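Local structure of putative uncharacterized protein (3RR6) at residues G8-P13 with V56-P61; A33-E38 with R49-A54; T113-E118 with G238-G243. The protein is of unknown function but belongs to the fumarylacetoacetate hydrolase family and may, like its relatives, be a metal-dependent isomerase or acetylpyruvate hydrolase. One frame throughout, in Å; residues are numbered along the deposited sequence. Where two conformers were deposited one is given.

Interaction 1. Residues G8-P13 with V56-P61; sequences GRIASP and VRLLAP
The guanidinium of Arg-9 meets Ala-60 O edge-on: NH1 donates to that carbonyl over 2.9 Å in a nearly straight bond, with the oxygen in the guanidinium plane, while Leu-59 CD1 lies over one face. In one of its two conformers the Arg-57 guanidinium takes Ala-11 CB on one face, 3.4 Å above the plane and displaced toward the rim, a contact that is therefore less certain. The Arg-9 chain bends at chi3 (66°), which brings NH1 round to Ala-60 after CD has passed the same oxygen at 3.3 Å. Leu-59 crosses this arginine at about a right angle and carries CD1 to 3.7 Å from Ile-10 C. Ile-10 and Leu-58 share one face of the strand pair, Ala-11 and Arg-57 the other. On the first, Ile-10 CD1 reaches Val-56 CG1 at 3.7 Å, Ile-10 CG2 touches Leu-58 CD2, and Trp-51 packs against both Ile-10 and Val-56. Ala-11 and Arg-57 exchange two backbone hydrogen bonds, and Leu-59 N donates to Arg-9 O. One step further a water takes over, accepting from Arg-9 N and donating to Leu-59 O. Beyond it Pro-61 O is buried without a partner, 3.6 Å from Arg-9 CG. Strand 6-12 thus has an antiparallel neighbour on each edge, strand 15-22 and the 57-58 pairing, a three-strand antiparallel arrangement within the Rv2993c-like N-terminal region.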
loop_
_atom_site.group_PDB
_atom_site.type_symbol
_atom_site.label_atom_id
_atom_site.label_comp_id
_atom_site.label_asym_id
_atom_site.label_seq_id
_atom_site.Cartn_x
_atom_site.Cartn_y
_atom_site.Cartn_z
ATOM N N GLY A 8 8.988 9.097 4.442
ATOM C CA GLY A 8 7.582 9.446 4.458
ATOM C C GLY A 8 7.363 10.922 4.286
ATOM O O GLY A 8 8.282 11.659 3.911
ATOM N N ARG A 9 6.132 11.342 4.542
ATOM C CA ARG A 9 5.726 12.730 4.377
ATOM C C ARG A 9 5.011 13.168 5.641
ATOM O O ARG A 9 4.281 12.385 6.247
ATOM C CB ARG A 9 4.805 12.897 3.164
ATOM C CG ARG A 9 5.513 12.674 1.832
ATOM C CD ARG A 9 4.558 12.643 0.657
ATOM N NE ARG A 9 3.913 13.936 0.436
ATOM C CZ ARG A 9 2.640 14.227 0.698
ATOM N NH1 ARG A 9 1.798 13.333 1.217
ATOM N NH2 ARG A 9 2.197 15.460 0.444
ATOM N N ILE A 10 5.270 14.402 6.048
ATOM C CA ILE A 10 4.639 14.946 7.246
ATOM C C ILE A 10 4.071 16.319 7.002
ATOM O O ILE A 10 4.505 17.036 6.108
ATOM C CB ILE A 10 5.614 15.029 8.446
ATOM C CG1 ILE A 10 6.845 15.871 8.091
ATOM C CG2 ILE A 10 6.008 13.636 8.890
ATOM C CD1 ILE A 10 7.405 16.642 9.242
ATOM N N ALA A 11 3.067 16.649 7.812
ATOM C CA ALA A 11 2.586 18.005 7.967
ATOM C C ALA A 11 3.159 18.490 9.300
ATOM O O ALA A 11 2.869 17.916 10.355
ATOM C CB ALA A 11 1.063 18.025 7.994
ATOM N N SER A 12 4.012 19.509 9.238
ATOM C CA SER A 12 4.587 20.126 10.442
ATOM C C SER A 12 3.953 21.505 10.668
ATOM O O SER A 12 3.163 21.968 9.843
ATOM C CB SER A 12 6.107 20.247 10.284
ATOM O OG SER A 12 6.455 21.266 9.359
ATOM N N PRO A 13 4.291 22.172 11.791
ATOM C CA PRO A 13 3.870 23.573 11.925
ATOM C C PRO A 13 4.474 24.481 10.849
ATOM O O PRO A 13 3.910 25.535 10.544
ATOM C CB PRO A 13 4.389 23.974 13.312
ATOM C CG PRO A 13 4.579 22.687 14.050
ATOM C CD PRO A 13 4.946 21.668 13.013
ATOM N N VAL A 56 4.616 16.014 14.841
ATOM C CA VAL A 56 4.166 16.149 13.456
ATOM C C VAL A 56 3.140 15.077 13.103
ATOM O O VAL A 56 2.917 14.128 13.868
ATOM C CB VAL A 56 5.357 16.113 12.465
ATOM C CG1 VAL A 56 6.326 17.261 12.770
ATOM C CG2 VAL A 56 6.065 14.767 12.509
ATOM N N ARG A 57 2.520 15.249 11.941
ATOM C CA ARG A 57 1.463 14.355 11.485
ATOM C C ARG A 57 1.901 13.639 10.213
ATOM O O ARG A 57 2.192 14.287 9.214
ATOM C CB ARG A 57 0.184 15.150 11.215
ATOM C CG ARG A 57 -1.053 14.284 11.068
ATOM C CD ARG A 57 -2.321 15.122 10.968
ATOM N NE ARG A 57 -2.561 15.609 9.611
ATOM C CZ ARG A 57 -2.430 16.878 9.235
ATOM N NH1 ARG A 57 -2.063 17.804 10.113
ATOM N NH2 ARG A 57 -2.673 17.223 7.980
ATOM N N LEU A 58 1.940 12.311 10.268
ATOM C CA LEU A 58 2.265 11.490 9.107
ATOM C C LEU A 58 1.150 11.575 8.069
ATOM O O LEU A 58 -0.041 11.483 8.400
ATOM C CB LEU A 58 2.469 10.020 9.500
ATOM C CG LEU A 58 3.732 9.682 10.287
ATOM C CD1 LEU A 58 3.650 8.275 10.877
ATOM C CD2 LEU A 58 4.954 9.833 9.390
ATOM N N LEU A 59 1.556 11.757 6.820
ATOM C CA LEU A 59 0.667 11.778 5.659
ATOM C C LEU A 59 0.909 10.521 4.835
ATOM O O LEU A 59 1.739 9.692 5.201
ATOM C CB LEU A 59 0.975 13.008 4.808
ATOM C CG LEU A 59 0.974 14.354 5.529
ATOM C CD1 LEU A 59 1.402 15.457 4.589
ATOM C CD2 LEU A 59 -0.411 14.627 6.113
ATOM N N ALA A 60 0.209 10.359 3.713
ATOM C CA ALA A 60 0.579 9.293 2.783
ATOM C C ALA A 60 2.042 9.509 2.405
ATOM O O ALA A 60 2.457 10.649 2.205
ATOM C CB ALA A 60 -0.294 9.306 1.539
ATOM N N PRO A 61 2.834 8.428 2.328
ATOM C CA PRO A 61 4.296 8.615 2.279
ATOM C C PRO A 61 4.908 9.011 0.936
ATOM O O PRO A 61 6.118 9.249 0.870
ATOM C CB PRO A 61 4.827 7.245 2.709
ATOM C CG PRO A 61 3.750 6.293 2.341
ATOM C CD PRO A 61 2.478 7.030 2.631
HETATM O O HOH W 1 4.413 9.114 5.587
#

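Interaction 2. Residues A33-E38 with R49-A54; sequences AREIAE and RQWPLA. With EDO (1,2-ethanediol), chain L.
Glu-35 and Arg-49 face each other across the strands in a side-on salt bridge, with NE giving its proton to OE1 (2.9 Å) and NH1 to OE2 (2.8 Å). Both oxygens lie close to the guanidinium plane, but the carboxylate is turned 31° against it, and both are met well out of the carboxylate plane, OE2 on its syn side. The Glu-35 chain is extended, with CG anti to the backbone N (chi1 -177°), which carries the carboxylate out to the arginine. Thr-47 adds a further hydrogen bond to OE1. Beside this pair, Trp-51 CZ3 touches Glu-35 CB at 3.8 Å, CE3 comes within 3.4 Å of Ala-33 O, and CZ2 sits over one face of the Arg-49 guanidinium, while NE1 is tied to Asp-14. Beneath these side chains runs a regular antiparallel pairing in the N-terminal Rv2993c-like region: Ala-33 and Trp-51 bond to each other in both directions, Glu-35 N donates to Arg-49 O, and strand 15-22 flanks strand 32-36 on its far edge. The face of Arg-34 and Gln-50 is looser and more open to solvent than that of the buried Ala-33 and Trp-51. Here the two side chains lie side by side, pointing the same way, yet Arg-34 NH1 stays 4.2 Å from Gln-50 OE1, and Arg-34 turns to Glu-22 for its salt bridge. At the Glu-35 end a water donates to both Glu-35 O and Arg-49 O. Past it the segments part, and Ala-37 O receives a weak hydrogen bond from O2 of an ethanediol, probably left from crystallisation.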
loop_
_atom_site.group_PDB
_atom_site.type_symbol
_atom_site.label_atom_id
_atom_site.label_comp_id
_atom_site.label_asym_id
_atom_site.label_seq_id
_atom_site.Cartn_x
_atom_site.Cartn_y
_atom_site.Cartn_z
ATOM N N ALA A 33 11.814 13.195 12.669
ATOM C CA ALA A 33 11.605 13.300 11.224
ATOM C C ALA A 33 12.588 14.333 10.676
ATOM O O ALA A 33 12.548 15.497 11.072
ATOM C CB ALA A 33 10.180 13.721 10.922
ATOM N N ARG A 34 13.464 13.901 9.772
ATOM C CA ARG A 34 14.535 14.741 9.231
ATOM C C ARG A 34 14.190 15.135 7.794
ATOM O O ARG A 34 14.052 14.269 6.931
ATOM C CB ARG A 34 15.851 13.965 9.282
ATOM C CG ARG A 34 17.089 14.736 8.856
ATOM C CD ARG A 34 18.297 13.806 8.743
ATOM N NE ARG A 34 18.650 13.193 10.023
ATOM C CZ ARG A 34 19.521 13.692 10.901
ATOM N NH1 ARG A 34 20.158 14.839 10.670
ATOM N NH2 ARG A 34 19.756 13.035 12.032
ATOM N N GLU A 35 14.050 16.438 7.541
ATOM C CA GLU A 35 13.609 16.924 6.239
ATOM C C GLU A 35 14.643 16.666 5.142
ATOM O O GLU A 35 15.823 16.996 5.287
ATOM C CB GLU A 35 13.279 18.423 6.295
ATOM C CG GLU A 35 12.747 18.985 4.984
ATOM C CD GLU A 35 12.469 20.475 5.034
ATOM O OE1 GLU A 35 13.318 21.228 5.557
ATOM O OE2 GLU A 35 11.402 20.897 4.536
ATOM N N ILE A 36 14.174 16.100 4.037
ATOM C CA ILE A 36 15.007 15.808 2.882
ATOM C C ILE A 36 15.006 16.997 1.916
ATOM O O ILE A 36 13.959 17.580 1.616
ATOM C CB ILE A 36 14.535 14.501 2.196
ATOM C CG1 ILE A 36 14.930 13.308 3.064
ATOM C CG2 ILE A 36 15.119 14.338 0.803
ATOM C CD1 ILE A 36 14.256 11.999 2.654
ATOM N N ALA A 37 16.201 17.373 1.465
ATOM C CA ALA A 37 16.378 18.453 0.503
ATOM C C ALA A 37 16.252 17.956 -0.932
ATOM O O ALA A 37 15.397 18.431 -1.686
ATOM C CB ALA A 37 17.755 19.122 0.720
ATOM N N GLU A 38 17.107 17.013 -1.316
ATOM C CA GLU A 38 17.170 16.538 -2.695
ATOM C C GLU A 38 17.377 15.030 -2.778
ATOM O O GLU A 38 17.745 14.383 -1.795
ATOM C CB GLU A 38 18.308 17.230 -3.447
ATOM C CG GLU A 38 18.120 18.719 -3.661
ATOM C CD GLU A 38 19.282 19.326 -4.422
ATOM O OE1 GLU A 38 19.319 19.224 -5.672
ATOM O OE2 GLU A 38 20.170 19.898 -3.761
ATOM N N ARG A 49 16.601 20.897 8.737
ATOM C CA ARG A 49 15.393 20.963 9.562
ATOM C C ARG A 49 15.026 19.572 10.060
ATOM O O ARG A 49 15.155 18.589 9.327
ATOM C CB ARG A 49 14.203 21.529 8.777
ATOM C CG ARG A 49 14.300 23.013 8.443
ATOM C CD ARG A 49 12.911 23.672 8.369
ATOM N NE ARG A 49 12.067 23.114 7.313
ATOM C CZ ARG A 49 10.876 23.599 6.955
ATOM N NH1 ARG A 49 10.187 23.017 5.980
ATOM N NH2 ARG A 49 10.367 24.668 7.564
ATOM N N GLN A 50 14.580 19.499 11.309
ATOM C CA GLN A 50 14.017 18.271 11.856
ATOM C C GLN A 50 12.984 18.585 12.931
ATOM O O GLN A 50 12.989 19.673 13.517
ATOM C CB GLN A 50 15.111 17.370 12.430
ATOM C CG GLN A 50 15.860 17.960 13.620
ATOM C CD GLN A 50 16.855 16.986 14.213
ATOM O OE1 GLN A 50 17.914 16.735 13.637
ATOM N NE2 GLN A 50 16.522 16.432 15.369
ATOM N N TRP A 51 12.108 17.617 13.175
ATOM C CA TRP A 51 11.082 17.711 14.212
ATOM C C TRP A 51 10.985 16.401 14.980
ATOM O O TRP A 51 11.205 15.328 14.413
ATOM C CB TRP A 51 9.713 17.976 13.591
ATOM C CG TRP A 51 9.646 19.129 12.646
ATOM C CD1 TRP A 51 9.222 20.396 12.929
ATOM C CD2 TRP A 51 9.990 19.121 11.257
ATOM N NE1 TRP A 51 9.286 21.179 11.801
ATOM C CE2 TRP A 51 9.758 20.422 10.761
ATOM C CE3 TRP A 51 10.482 18.142 10.384
ATOM C CZ2 TRP A 51 9.992 20.768 9.428
ATOM C CZ3 TRP A 51 10.710 18.484 9.059
ATOM C CH2 TRP A 51 10.467 19.786 8.593
ATOM N N PRO A 52 10.616 16.468 16.271
ATOM C CA PRO A 52 10.246 15.222 16.942
ATOM C C PRO A 52 9.022 14.604 16.254
ATOM O O PRO A 52 8.093 15.328 15.880
ATOM C CB PRO A 52 9.911 15.673 18.370
ATOM C CG PRO A 52 10.609 16.974 18.535
ATOM C CD PRO A 52 10.575 17.621 17.189
ATOM N N LEU A 53 9.037 13.287 16.072
ATOM C CA LEU A 53 7.963 12.590 15.353
ATOM C C LEU A 53 6.606 12.813 16.022
ATOM O O LEU A 53 5.589 12.954 15.341
ATOM C CB LEU A 53 8.263 11.088 15.251
ATOM C CG LEU A 53 7.302 10.234 14.411
ATOM C CD1 LEU A 53 7.231 10.710 12.961
ATOM C CD2 LEU A 53 7.719 8.776 14.474
ATOM N N ALA A 54 6.599 12.865 17.353
ATOM C CA ALA A 54 5.377 13.130 18.115
ATOM C C ALA A 54 4.749 14.489 17.792
ATOM O O ALA A 54 3.534 14.653 17.920
ATOM C CB ALA A 54 5.659 13.025 19.620
HETATM C C1 EDO L . 11.527 17.146 -0.950
HETATM O O1 EDO L . 10.145 17.508 -0.853
HETATM C C2 EDO L . 11.742 16.130 -2.065
HETATM O O2 EDO L . 12.961 16.450 -2.754
HETATM O O HOH W 2 17.068 17.845 7.591
#

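Interaction 3. Residues T113-E118 with G238-G243; sequences TEVHHE and GPIVDG
A short, weakly bonded antiparallel pairing in the fumarylacetoacetate hydrolase C-terminal region joins Val-115, His-116 and His-117 to Gly-238, Pro-239 and Ile-240. Two backbone hydrogen bonds cross it: Ile-240 N to Val-115 O at 2.9 Å, and His-117 N to Gly-238 O at 3.0 Å. His-116 and Pro-239 form the non-hydrogen-bonded pair between them, where each CA turns its hydrogen to a carbonyl of the other strand. The glycine peptide is met by both imidazoles. His-116, with CG anti to its carbonyl carbon (chi1 -72°), presents a ring face to Gly-238, whose CA makes a CH-pi contact 4.0 Å from the ring centroid and 15° off its normal; Pro-239 N lies over that same face. The His-117 ring instead has Gly-238 O 3.0 Å above its plane, near the rim, while Ile-240 CG2 comes to its edge, 3.8 Å from CD2. The next residue, Glu-118, begins a Glu-x-Glu sequence, so the pairing lies just ahead of the part of the strand where, as in relatives of this family, a divalent metal would probably bind. Both His-117 nitrogens have weak partners from strand 196-202, NE2 with Arg-198 and ND1 with Gln-199. At the edge of the His-116 ring, NE2 makes a weak, bent hydrogen bond to Glu-114 OE1; the other oxygen of that carboxylate is in a salt bridge with Arg-157. Val-115 CG1 packs against Ile-240 CG1 at 4.0 Å, and both side chains rest on Val-150 of strand 141-152. A water links the backbones where they separate, accepting from Val-115 N and donating to Ile-240 O at 2.8 Å.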
loop_
_atom_site.group_PDB
_atom_site.type_symbol
_atom_site.label_atom_id
_atom_site.label_comp_id
_atom_site.label_asym_id
_atom_site.label_seq_id
_atom_site.Cartn_x
_atom_site.Cartn_y
_atom_site.Cartn_z
ATOM N N THR A 113 -23.239 0.177 -0.323
ATOM C CA THR A 113 -23.889 -0.563 0.756
ATOM C C THR A 113 -23.019 -1.637 1.417
ATOM O O THR A 113 -23.334 -2.080 2.525
ATOM C CB THR A 113 -25.185 -1.251 0.259
ATOM O OG1 THR A 113 -24.862 -2.311 -0.650
ATOM C CG2 THR A 113 -26.110 -0.240 -0.422
ATOM N N GLU A 114 -21.946 -2.072 0.755
ATOM C CA GLU A 114 -21.106 -3.153 1.272
ATOM C C GLU A 114 -19.642 -2.874 0.951
ATOM O O GLU A 114 -19.205 -3.106 -0.180
ATOM C CB GLU A 114 -21.512 -4.486 0.639
ATOM C CG GLU A 114 -20.782 -5.682 1.206
ATOM C CD GLU A 114 -21.227 -7.007 0.606
ATOM O OE1 GLU A 114 -20.626 -8.043 0.978
ATOM O OE2 GLU A 114 -22.160 -7.027 -0.233
ATOM N N VAL A 115 -18.898 -2.381 1.938
ATOM C CA VAL A 115 -17.511 -1.963 1.722
ATOM C C VAL A 115 -16.581 -2.866 2.528
ATOM O O VAL A 115 -16.815 -3.092 3.713
ATOM C CB VAL A 115 -17.303 -0.492 2.121
ATOM C CG1 VAL A 115 -15.829 -0.082 1.938
ATOM C CG2 VAL A 115 -18.204 0.420 1.274
ATOM N N HIS A 116 -15.546 -3.400 1.876
ATOM C CA HIS A 116 -14.626 -4.350 2.506
ATOM C C HIS A 116 -13.204 -3.830 2.603
ATOM O O HIS A 116 -12.765 -3.047 1.755
ATOM C CB HIS A 116 -14.606 -5.654 1.711
ATOM C CG HIS A 116 -15.848 -6.469 1.856
ATOM N ND1 HIS A 116 -15.904 -7.798 1.497
ATOM C CD2 HIS A 116 -17.078 -6.155 2.329
ATOM C CE1 HIS A 116 -17.119 -8.263 1.737
ATOM N NE2 HIS A 116 -17.850 -7.289 2.243
ATOM N N HIS A 117 -12.495 -4.283 3.636
ATOM C CA HIS A 117 -11.057 -4.066 3.780
ATOM C C HIS A 117 -10.263 -5.122 3.023
ATOM O O HIS A 117 -10.669 -6.285 2.949
ATOM C CB HIS A 117 -10.632 -4.118 5.266
ATOM C CG HIS A 117 -11.007 -5.393 5.975
ATOM N ND1 HIS A 117 -10.325 -6.580 5.802
ATOM C CD2 HIS A 117 -11.994 -5.657 6.864
ATOM C CE1 HIS A 117 -10.883 -7.520 6.547
ATOM N NE2 HIS A 117 -11.897 -6.986 7.204
ATOM N N GLU A 118 -9.091 -4.726 2.537
ATOM C CA GLU A 118 -8.153 -5.636 1.867
ATOM C C GLU A 118 -6.729 -5.187 2.187
ATOM O O GLU A 118 -6.173 -4.310 1.524
ATOM C CB GLU A 118 -8.400 -5.664 0.346
ATOM C CG GLU A 118 -9.809 -6.160 -0.018
ATOM C CD GLU A 118 -10.079 -6.339 -1.494
ATOM O OE1 GLU A 118 -9.163 -6.184 -2.312
ATOM O OE2 GLU A 118 -11.258 -6.627 -1.828
ATOM N N GLY A 238 -13.449 -8.816 4.602
ATOM C CA GLY A 238 -14.783 -8.640 5.150
ATOM C C GLY A 238 -15.136 -7.182 5.318
ATOM O O GLY A 238 -14.345 -6.307 4.970
ATOM N N PRO A 239 -16.328 -6.915 5.870
ATOM C CA PRO A 239 -16.868 -5.561 5.880
ATOM C C PRO A 239 -16.258 -4.610 6.901
ATOM O O PRO A 239 -15.788 -5.033 7.964
ATOM C CB PRO A 239 -18.351 -5.789 6.197
ATOM C CG PRO A 239 -18.368 -7.026 6.969
ATOM C CD PRO A 239 -17.310 -7.896 6.356
ATOM N N ILE A 240 -16.274 -3.325 6.554
ATOM C CA ILE A 240 -16.020 -2.228 7.475
ATOM C C ILE A 240 -17.270 -1.353 7.454
ATOM O O ILE A 240 -17.908 -1.189 6.399
ATOM C CB ILE A 240 -14.755 -1.411 7.115
ATOM C CG1 ILE A 240 -14.778 -0.940 5.657
ATOM C CG2 ILE A 240 -13.520 -2.245 7.373
ATOM C CD1 ILE A 240 -13.645 0.033 5.296
ATOM N N VAL A 241 -17.643 -0.845 8.629
ATOM C CA VAL A 241 -18.850 -0.035 8.786
ATOM C C VAL A 241 -18.553 1.207 9.608
ATOM O O VAL A 241 -17.500 1.319 10.243
ATOM C CB VAL A 241 -20.014 -0.841 9.438
ATOM C CG1 VAL A 241 -20.383 -2.035 8.570
ATOM C CG2 VAL A 241 -19.658 -1.274 10.868
ATOM N N ASP A 242 -19.491 2.148 9.574
ATOM C CA ASP A 242 -19.382 3.380 10.330
ATOM C C ASP A 242 -19.017 3.099 11.784
ATOM O O ASP A 242 -19.661 2.272 12.457
ATOM C CB ASP A 242 -20.715 4.130 10.270
ATOM C CG ASP A 242 -20.669 5.467 10.985
ATOM O OD1 ASP A 242 -19.803 6.296 10.673
ATOM O OD2 ASP A 242 -21.527 5.697 11.877
ATOM N N GLY A 243 -17.984 3.783 12.260
ATOM C CA GLY A 243 -17.525 3.644 13.627
ATOM C C GLY A 243 -16.385 2.670 13.826
ATOM O O GLY A 243 -15.786 2.643 14.903
HETATM O O HOH W 3 -19.946 -1.941 4.633
#

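From the N terminus, the chain first lays down strand 6-12, then folds back through 15-22 to strand 32-36, where interaction 2 opens. Strand 49-52 closes that small loop, and the next strand, 57-58, returns to 6-12 and closes interaction 1, so the shorter loop sits within the longer one. Trp-51 of the inner loop packs on residues of interaction 1, and the two centres are about 10 Å apart. Both belong to the N-terminal region. Interaction 3 follows in series in the C-terminal region, closing a loop of more than a hundred residues by bringing 238-243 back to strand 115-125. Its centre is about 26 Å from that of interaction 1 and about 35 Å from that of interaction 2.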